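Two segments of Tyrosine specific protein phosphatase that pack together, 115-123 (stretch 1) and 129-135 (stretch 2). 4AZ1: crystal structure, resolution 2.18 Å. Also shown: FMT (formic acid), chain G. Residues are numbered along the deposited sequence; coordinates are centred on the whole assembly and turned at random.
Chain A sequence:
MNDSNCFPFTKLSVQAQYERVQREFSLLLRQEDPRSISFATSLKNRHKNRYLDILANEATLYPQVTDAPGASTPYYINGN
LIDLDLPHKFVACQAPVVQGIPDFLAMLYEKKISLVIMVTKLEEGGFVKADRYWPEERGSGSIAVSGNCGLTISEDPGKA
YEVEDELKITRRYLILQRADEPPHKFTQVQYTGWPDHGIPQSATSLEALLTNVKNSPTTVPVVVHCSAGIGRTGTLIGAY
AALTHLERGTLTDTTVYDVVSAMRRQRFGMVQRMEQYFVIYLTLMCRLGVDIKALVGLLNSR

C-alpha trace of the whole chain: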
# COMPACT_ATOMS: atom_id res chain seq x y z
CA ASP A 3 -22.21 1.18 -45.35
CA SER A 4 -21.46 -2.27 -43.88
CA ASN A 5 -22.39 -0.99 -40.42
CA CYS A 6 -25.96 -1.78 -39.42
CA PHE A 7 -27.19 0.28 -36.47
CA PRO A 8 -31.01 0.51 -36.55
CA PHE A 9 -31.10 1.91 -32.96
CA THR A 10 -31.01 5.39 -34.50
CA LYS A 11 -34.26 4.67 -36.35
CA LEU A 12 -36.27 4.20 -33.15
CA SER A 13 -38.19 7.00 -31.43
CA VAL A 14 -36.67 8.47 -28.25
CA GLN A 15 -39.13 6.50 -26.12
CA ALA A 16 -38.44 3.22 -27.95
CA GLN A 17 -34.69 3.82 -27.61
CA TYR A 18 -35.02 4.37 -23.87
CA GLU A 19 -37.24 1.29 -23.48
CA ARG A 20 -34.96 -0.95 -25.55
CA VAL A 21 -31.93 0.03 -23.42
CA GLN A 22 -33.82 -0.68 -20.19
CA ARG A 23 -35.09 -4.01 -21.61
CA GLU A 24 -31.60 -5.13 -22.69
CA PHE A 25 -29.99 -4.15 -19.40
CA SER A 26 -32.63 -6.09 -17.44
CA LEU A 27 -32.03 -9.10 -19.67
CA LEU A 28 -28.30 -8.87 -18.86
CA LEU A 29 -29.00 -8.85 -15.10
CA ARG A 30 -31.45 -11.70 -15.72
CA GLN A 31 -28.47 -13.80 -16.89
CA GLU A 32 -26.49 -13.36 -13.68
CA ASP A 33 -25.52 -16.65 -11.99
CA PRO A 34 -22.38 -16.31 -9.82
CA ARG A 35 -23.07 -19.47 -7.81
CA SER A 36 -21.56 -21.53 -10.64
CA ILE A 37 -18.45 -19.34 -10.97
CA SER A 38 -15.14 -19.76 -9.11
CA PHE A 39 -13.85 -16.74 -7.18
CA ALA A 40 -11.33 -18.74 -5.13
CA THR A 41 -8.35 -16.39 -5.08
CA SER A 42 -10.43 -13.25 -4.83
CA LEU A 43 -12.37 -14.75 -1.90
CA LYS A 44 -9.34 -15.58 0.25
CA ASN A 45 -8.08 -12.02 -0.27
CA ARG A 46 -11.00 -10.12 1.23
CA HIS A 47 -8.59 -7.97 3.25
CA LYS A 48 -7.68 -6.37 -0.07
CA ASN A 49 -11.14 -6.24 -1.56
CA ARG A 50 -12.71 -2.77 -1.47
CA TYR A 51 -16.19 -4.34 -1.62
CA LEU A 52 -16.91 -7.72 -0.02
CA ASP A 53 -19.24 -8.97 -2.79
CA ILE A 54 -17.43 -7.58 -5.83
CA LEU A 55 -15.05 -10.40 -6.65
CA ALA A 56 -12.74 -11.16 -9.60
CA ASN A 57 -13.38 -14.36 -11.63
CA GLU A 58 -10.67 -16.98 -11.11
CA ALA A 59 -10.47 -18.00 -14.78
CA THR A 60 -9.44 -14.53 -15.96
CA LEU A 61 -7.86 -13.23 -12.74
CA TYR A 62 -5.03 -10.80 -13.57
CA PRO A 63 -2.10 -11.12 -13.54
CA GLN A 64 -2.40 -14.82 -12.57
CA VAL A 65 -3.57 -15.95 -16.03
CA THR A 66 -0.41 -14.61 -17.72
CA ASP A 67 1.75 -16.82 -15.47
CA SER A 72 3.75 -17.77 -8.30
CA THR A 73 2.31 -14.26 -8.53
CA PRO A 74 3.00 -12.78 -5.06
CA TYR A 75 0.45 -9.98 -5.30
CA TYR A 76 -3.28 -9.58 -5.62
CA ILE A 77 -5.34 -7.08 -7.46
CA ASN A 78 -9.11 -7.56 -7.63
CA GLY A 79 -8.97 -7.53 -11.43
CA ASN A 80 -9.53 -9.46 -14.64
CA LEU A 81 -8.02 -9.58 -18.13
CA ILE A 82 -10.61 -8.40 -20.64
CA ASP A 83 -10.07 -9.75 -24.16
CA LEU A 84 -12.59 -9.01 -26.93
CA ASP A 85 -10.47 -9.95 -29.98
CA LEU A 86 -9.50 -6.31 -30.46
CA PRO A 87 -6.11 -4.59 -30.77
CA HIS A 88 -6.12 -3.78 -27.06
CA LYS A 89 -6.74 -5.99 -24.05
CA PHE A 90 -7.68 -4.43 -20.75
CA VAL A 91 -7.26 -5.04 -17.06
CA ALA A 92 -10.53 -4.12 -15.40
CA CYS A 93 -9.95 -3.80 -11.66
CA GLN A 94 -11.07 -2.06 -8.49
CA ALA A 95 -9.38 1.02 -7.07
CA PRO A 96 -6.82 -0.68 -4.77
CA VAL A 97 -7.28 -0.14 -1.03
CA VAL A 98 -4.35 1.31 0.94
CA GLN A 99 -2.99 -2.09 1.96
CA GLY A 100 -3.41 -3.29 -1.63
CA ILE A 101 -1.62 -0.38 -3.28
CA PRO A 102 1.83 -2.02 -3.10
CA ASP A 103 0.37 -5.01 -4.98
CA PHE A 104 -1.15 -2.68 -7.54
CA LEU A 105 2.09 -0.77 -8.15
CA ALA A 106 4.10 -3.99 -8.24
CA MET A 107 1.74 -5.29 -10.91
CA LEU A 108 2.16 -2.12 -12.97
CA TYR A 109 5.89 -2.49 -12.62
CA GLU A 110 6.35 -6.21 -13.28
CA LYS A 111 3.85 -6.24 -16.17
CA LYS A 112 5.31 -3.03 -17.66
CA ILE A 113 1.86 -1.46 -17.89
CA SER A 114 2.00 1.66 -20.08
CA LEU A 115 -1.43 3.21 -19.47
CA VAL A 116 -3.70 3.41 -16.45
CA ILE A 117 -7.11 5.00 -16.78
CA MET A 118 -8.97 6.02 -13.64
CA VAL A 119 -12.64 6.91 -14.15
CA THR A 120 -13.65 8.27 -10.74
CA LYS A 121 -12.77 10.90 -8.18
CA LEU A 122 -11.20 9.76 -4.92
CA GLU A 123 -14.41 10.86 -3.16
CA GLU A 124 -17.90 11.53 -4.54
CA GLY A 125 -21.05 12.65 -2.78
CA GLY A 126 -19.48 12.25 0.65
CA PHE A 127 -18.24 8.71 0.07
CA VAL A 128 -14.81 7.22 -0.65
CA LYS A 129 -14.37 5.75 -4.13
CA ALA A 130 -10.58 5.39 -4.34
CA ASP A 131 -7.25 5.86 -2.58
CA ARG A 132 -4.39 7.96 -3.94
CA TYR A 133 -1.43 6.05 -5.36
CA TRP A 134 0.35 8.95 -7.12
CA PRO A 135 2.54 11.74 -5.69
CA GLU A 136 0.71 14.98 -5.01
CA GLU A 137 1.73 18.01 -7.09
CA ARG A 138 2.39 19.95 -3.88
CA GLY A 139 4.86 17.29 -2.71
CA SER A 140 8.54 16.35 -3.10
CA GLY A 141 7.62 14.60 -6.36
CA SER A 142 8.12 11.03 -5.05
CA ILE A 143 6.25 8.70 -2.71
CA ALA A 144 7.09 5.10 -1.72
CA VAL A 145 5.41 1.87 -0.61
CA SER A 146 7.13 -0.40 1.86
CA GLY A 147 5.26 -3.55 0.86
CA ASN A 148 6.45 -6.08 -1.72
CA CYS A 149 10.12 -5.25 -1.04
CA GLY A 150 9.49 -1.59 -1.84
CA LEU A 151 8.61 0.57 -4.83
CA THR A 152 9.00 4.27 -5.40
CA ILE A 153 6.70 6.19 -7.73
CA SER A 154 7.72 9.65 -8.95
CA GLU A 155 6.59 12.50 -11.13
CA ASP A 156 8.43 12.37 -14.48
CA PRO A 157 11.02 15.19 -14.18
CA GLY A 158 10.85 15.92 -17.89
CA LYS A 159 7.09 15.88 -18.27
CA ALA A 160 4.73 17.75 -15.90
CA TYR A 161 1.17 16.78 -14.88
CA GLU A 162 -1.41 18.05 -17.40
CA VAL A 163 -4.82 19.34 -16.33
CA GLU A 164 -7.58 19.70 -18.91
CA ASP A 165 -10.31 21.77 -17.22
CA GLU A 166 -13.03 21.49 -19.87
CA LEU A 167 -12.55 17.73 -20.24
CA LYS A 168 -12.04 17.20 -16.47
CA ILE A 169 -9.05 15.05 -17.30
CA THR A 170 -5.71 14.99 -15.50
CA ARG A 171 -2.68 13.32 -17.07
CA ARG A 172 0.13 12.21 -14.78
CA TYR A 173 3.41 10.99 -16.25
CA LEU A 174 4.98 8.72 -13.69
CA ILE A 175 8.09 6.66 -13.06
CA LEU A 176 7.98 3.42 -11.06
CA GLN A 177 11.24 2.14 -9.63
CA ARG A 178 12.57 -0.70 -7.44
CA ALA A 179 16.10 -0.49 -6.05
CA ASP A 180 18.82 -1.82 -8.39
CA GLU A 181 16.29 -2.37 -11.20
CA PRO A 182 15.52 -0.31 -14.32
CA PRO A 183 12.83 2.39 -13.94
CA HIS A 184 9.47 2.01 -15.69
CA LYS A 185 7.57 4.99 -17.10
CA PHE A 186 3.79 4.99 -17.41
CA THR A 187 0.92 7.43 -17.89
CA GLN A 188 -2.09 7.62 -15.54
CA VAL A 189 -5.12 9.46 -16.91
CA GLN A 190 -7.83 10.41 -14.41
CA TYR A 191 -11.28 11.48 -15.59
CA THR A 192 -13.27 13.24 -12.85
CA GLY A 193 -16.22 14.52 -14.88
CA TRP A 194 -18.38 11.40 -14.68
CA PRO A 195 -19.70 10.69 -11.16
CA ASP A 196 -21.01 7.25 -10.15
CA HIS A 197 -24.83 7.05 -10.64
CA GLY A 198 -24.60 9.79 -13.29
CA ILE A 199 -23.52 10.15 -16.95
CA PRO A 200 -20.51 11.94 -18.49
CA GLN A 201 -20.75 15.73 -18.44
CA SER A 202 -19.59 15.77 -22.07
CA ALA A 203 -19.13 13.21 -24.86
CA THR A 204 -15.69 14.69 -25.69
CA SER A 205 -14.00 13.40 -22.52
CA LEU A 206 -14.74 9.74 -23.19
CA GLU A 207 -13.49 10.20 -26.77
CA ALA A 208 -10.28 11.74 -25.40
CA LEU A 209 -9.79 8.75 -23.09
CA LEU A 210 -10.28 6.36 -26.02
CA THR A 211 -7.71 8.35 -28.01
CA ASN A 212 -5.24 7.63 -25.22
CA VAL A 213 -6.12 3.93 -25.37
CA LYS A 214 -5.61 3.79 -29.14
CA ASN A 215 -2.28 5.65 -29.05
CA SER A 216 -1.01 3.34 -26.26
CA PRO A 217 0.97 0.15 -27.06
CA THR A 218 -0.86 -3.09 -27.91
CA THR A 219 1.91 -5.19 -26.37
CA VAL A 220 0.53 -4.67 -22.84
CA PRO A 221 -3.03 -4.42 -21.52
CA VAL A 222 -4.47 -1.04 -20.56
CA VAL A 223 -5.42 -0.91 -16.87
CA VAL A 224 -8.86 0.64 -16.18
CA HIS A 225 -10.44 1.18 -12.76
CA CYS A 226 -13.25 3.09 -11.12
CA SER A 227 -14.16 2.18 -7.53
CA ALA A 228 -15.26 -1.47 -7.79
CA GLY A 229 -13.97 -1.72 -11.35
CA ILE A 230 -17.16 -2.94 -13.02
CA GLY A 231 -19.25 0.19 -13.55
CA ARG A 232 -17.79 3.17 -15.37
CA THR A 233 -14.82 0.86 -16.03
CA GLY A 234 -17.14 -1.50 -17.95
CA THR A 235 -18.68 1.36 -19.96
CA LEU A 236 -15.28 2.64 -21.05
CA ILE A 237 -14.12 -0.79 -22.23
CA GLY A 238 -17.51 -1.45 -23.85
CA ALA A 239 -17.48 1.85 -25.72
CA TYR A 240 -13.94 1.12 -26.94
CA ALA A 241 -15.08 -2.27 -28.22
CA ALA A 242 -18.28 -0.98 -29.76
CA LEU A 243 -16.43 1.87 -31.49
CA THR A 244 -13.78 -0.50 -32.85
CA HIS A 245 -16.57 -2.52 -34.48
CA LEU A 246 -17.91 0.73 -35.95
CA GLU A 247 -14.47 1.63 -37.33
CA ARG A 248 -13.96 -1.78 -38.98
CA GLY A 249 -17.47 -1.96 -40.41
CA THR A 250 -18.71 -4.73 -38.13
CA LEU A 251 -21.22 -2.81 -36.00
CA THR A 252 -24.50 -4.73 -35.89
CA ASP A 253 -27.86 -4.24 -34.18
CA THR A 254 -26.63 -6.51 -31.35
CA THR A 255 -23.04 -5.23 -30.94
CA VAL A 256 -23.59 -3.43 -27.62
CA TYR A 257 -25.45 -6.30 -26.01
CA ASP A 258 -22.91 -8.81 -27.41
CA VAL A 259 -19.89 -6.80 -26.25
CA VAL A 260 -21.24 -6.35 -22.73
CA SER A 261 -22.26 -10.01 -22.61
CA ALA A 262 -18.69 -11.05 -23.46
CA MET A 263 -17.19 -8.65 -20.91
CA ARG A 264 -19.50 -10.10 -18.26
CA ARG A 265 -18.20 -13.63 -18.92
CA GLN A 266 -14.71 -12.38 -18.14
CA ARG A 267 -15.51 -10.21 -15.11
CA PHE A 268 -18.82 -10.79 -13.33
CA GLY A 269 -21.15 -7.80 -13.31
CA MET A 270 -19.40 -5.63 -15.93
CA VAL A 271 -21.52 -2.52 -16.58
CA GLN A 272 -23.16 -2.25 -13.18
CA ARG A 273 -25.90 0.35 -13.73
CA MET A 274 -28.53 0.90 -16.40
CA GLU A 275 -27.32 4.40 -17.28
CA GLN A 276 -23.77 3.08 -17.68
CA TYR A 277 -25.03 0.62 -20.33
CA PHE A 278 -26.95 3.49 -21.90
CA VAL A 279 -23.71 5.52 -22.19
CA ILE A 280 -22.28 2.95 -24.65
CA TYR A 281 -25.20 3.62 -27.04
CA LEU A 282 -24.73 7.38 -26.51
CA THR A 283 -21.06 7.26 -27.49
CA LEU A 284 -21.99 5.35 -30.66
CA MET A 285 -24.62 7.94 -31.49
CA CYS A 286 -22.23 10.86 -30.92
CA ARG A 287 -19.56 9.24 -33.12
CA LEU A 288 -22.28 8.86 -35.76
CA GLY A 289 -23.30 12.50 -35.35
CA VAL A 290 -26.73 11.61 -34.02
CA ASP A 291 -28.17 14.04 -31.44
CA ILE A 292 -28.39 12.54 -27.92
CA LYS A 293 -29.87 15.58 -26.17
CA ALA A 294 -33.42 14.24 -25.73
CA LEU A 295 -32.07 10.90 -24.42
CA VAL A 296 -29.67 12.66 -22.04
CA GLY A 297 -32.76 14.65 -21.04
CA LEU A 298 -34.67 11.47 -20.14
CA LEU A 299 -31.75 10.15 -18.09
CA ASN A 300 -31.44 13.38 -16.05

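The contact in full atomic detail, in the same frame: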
# COMPACT_ATOMS: atom_id res chain seq x y z
N LEU A 115 -0.32 2.27 -19.59
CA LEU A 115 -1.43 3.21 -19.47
C LEU A 115 -2.46 2.75 -18.44
O LEU A 115 -2.98 1.63 -18.50
CB LEU A 115 -2.12 3.45 -20.83
CG LEU A 115 -3.41 4.30 -20.82
CD1 LEU A 115 -3.12 5.71 -20.33
CD2 LEU A 115 -4.06 4.35 -22.20
N VAL A 116 -2.72 3.63 -17.48
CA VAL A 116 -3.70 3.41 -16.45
C VAL A 116 -4.77 4.47 -16.59
O VAL A 116 -4.46 5.67 -16.61
CB VAL A 116 -3.08 3.55 -15.04
CG1 VAL A 116 -4.20 3.57 -13.98
CG2 VAL A 116 -2.11 2.40 -14.80
N ILE A 117 -6.02 4.05 -16.70
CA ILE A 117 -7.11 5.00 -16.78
C ILE A 117 -7.98 4.86 -15.56
O ILE A 117 -8.43 3.76 -15.23
CB ILE A 117 -7.96 4.78 -18.02
CG1 ILE A 117 -7.11 4.99 -19.27
CG2 ILE A 117 -9.18 5.72 -18.03
CD1 ILE A 117 -7.90 4.86 -20.55
N MET A 118 -8.19 5.98 -14.86
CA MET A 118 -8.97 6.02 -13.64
C MET A 118 -10.21 6.86 -13.93
O MET A 118 -10.10 8.04 -14.27
CB MET A 118 -8.13 6.65 -12.51
CG MET A 118 -8.91 6.81 -11.22
SD MET A 118 -7.87 7.56 -9.95
CE MET A 118 -9.10 7.81 -8.67
N VAL A 119 -11.39 6.24 -13.80
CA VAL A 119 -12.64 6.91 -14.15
C VAL A 119 -13.51 7.20 -12.91
O VAL A 119 -14.68 6.81 -12.84
CB VAL A 119 -13.45 6.08 -15.20
CG1 VAL A 119 -14.56 6.91 -15.77
CG2 VAL A 119 -12.54 5.68 -16.34
N THR A 120 -12.92 7.88 -11.94
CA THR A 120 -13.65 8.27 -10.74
C THR A 120 -12.84 9.36 -10.05
O THR A 120 -11.64 9.48 -10.29
CB THR A 120 -13.83 7.05 -9.76
OG1 THR A 120 -14.58 7.46 -8.61
CG2 THR A 120 -12.46 6.52 -9.29
N LYS A 121 -13.50 10.15 -9.20
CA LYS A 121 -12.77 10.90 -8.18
C LYS A 121 -12.47 9.99 -7.00
O LYS A 121 -13.08 8.92 -6.85
CB LYS A 121 -13.57 12.11 -7.68
CG LYS A 121 -13.87 13.13 -8.77
CD LYS A 121 -14.44 14.38 -8.16
CE LYS A 121 -15.85 14.60 -8.61
NZ LYS A 121 -16.21 16.03 -8.40
N LEU A 122 -11.55 10.45 -6.15
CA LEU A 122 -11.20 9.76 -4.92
C LEU A 122 -12.43 9.66 -4.01
O LEU A 122 -12.63 8.63 -3.35
CB LEU A 122 -10.09 10.54 -4.18
CG LEU A 122 -8.74 10.57 -4.90
CD1 LEU A 122 -7.77 11.60 -4.24
CD2 LEU A 122 -8.12 9.17 -4.90
N GLU A 123 -13.22 10.74 -3.99
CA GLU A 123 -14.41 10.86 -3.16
C GLU A 123 -15.52 11.49 -3.98
O GLU A 123 -15.27 12.45 -4.71
CB GLU A 123 -14.16 11.81 -1.97
CG GLU A 123 -13.09 11.36 -1.01
CD GLU A 123 -12.88 12.36 0.11
OE1 GLU A 123 -13.66 13.34 0.20
OE2 GLU A 123 -11.94 12.17 0.91
N LYS A 129 -14.37 6.63 -2.97
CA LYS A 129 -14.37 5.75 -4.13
C LYS A 129 -13.00 5.12 -4.37
O LYS A 129 -12.90 4.00 -4.85
CB LYS A 129 -14.77 6.55 -5.38
CG LYS A 129 -16.19 7.08 -5.34
CD LYS A 129 -17.17 5.92 -5.48
CE LYS A 129 -18.61 6.41 -5.49
NZ LYS A 129 -19.52 5.21 -5.65
N ALA A 130 -11.94 5.86 -4.05
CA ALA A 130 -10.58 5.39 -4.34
C ALA A 130 -9.55 5.98 -3.39
O ALA A 130 -9.83 6.94 -2.67
CB ALA A 130 -10.20 5.71 -5.79
N ASP A 131 -8.36 5.40 -3.41
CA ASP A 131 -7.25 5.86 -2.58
C ASP A 131 -6.09 6.28 -3.46
O ASP A 131 -5.74 5.57 -4.41
CB ASP A 131 -6.82 4.77 -1.60
CG ASP A 131 -7.83 4.55 -0.48
OD1 ASP A 131 -7.80 5.31 0.51
OD2 ASP A 131 -8.66 3.61 -0.59
N ARG A 132 -5.50 7.43 -3.15
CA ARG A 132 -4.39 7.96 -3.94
C ARG A 132 -3.17 7.03 -4.00
O ARG A 132 -2.69 6.52 -2.97
CB ARG A 132 -3.97 9.33 -3.41
CG ARG A 132 -2.85 9.99 -4.23
CD ARG A 132 -2.63 11.43 -3.79
NE ARG A 132 -2.46 11.51 -2.35
CZ ARG A 132 -1.32 11.25 -1.71
NH1 ARG A 132 -0.23 10.90 -2.40
NH2 ARG A 132 -1.25 11.35 -0.39
N TYR A 133 -2.66 6.82 -5.21
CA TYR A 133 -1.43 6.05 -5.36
C TYR A 133 -0.37 6.81 -6.16
O TYR A 133 0.65 6.23 -6.56
CB TYR A 133 -1.73 4.68 -5.97
CG TYR A 133 -2.57 4.75 -7.23
CD1 TYR A 133 -1.98 4.95 -8.47
CD2 TYR A 133 -3.95 4.59 -7.18
CE1 TYR A 133 -2.74 5.00 -9.64
CE2 TYR A 133 -4.73 4.65 -8.35
CZ TYR A 133 -4.11 4.85 -9.56
OH TYR A 133 -4.86 4.90 -10.72
N TRP A 134 -0.59 8.10 -6.38
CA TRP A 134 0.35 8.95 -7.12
C TRP A 134 0.85 10.07 -6.22
O TRP A 134 0.16 10.44 -5.28
CB TRP A 134 -0.32 9.54 -8.36
CG TRP A 134 -1.55 10.33 -8.03
CD1 TRP A 134 -1.61 11.65 -7.69
CD2 TRP A 134 -2.89 9.84 -7.99
NE1 TRP A 134 -2.91 12.02 -7.44
CE2 TRP A 134 -3.72 10.93 -7.62
CE3 TRP A 134 -3.48 8.59 -8.24
CZ2 TRP A 134 -5.11 10.80 -7.49
CZ3 TRP A 134 -4.86 8.47 -8.11
CH2 TRP A 134 -5.66 9.56 -7.75
N PRO A 135 2.04 10.62 -6.52
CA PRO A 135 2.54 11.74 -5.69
C PRO A 135 1.69 12.97 -5.93
O PRO A 135 1.25 13.21 -7.06
CB PRO A 135 3.96 12.00 -6.23
CG PRO A 135 4.27 10.84 -7.20
CD PRO A 135 2.94 10.31 -7.65
C FMT G . -9.92 13.74 -7.27
O1 FMT G . -9.91 12.52 -7.43
O2 FMT G . -10.95 14.39 -7.08

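The two stretches are joined by a compact contact in which one backbone carbonyl accepts two hydrogen bonds at the end where they approach most closely, while a mainly apolar set of side chains fills the widening space beyond it. The divergence is measurable: the CA atoms of L122 and A130 lie 4.5 Å apart, those of V116 and W134 11.6 Å, and 462 Å² is buried, both sides summed.

The polar anchor is L122 O, which accepts from K129 N at 2.7 Å and from A130 N at 2.9 Å, with N-H...O angles of 159° and 160°, so both bonds are short and well directed. Being purely backbone, they do not depend on the side chains of these residues. K129 packs through the base of its side chain: its CB lies 3.4 Å from T120 OG1 and 3.3 Å from K121 O, whereas its end leads away. T120 OG1 in turn donates to K121 O at 2.7 Å, a hydrogen bond within stretch 1.

V116, M118 and T120 alternate along stretch 1 with their CA-to-CB bonds toward stretch 2, whereas that of I117 points away. M118, extended with all three chi angles t, brings CE to 3.7 Å from A130 CB and SD to 3.6 Å from W134 CZ3; SD sits 4.7 Å from the centroid of the six-membered ring, 66° off its normal, an oblique approach. The small methyl of A130 thus meets the tip of a long, extended chain. V116, M118, A130 and W134 are buried, and their largely apolar side chains suit this packing. The CA-to-CB bond of L122 points away overall, although CB itself touches stretch 2; chi1 m and chi2 t bring CD2 to 3.8 Å from W134 CH2 and 4.1 Å from A130 CB. Farther along, Y133 reaches across with its ring, placing OH 3.6 Å from V116 CG1; that hydroxyl is hydrogen-bonded elsewhere in the structure, which makes its burial affordable.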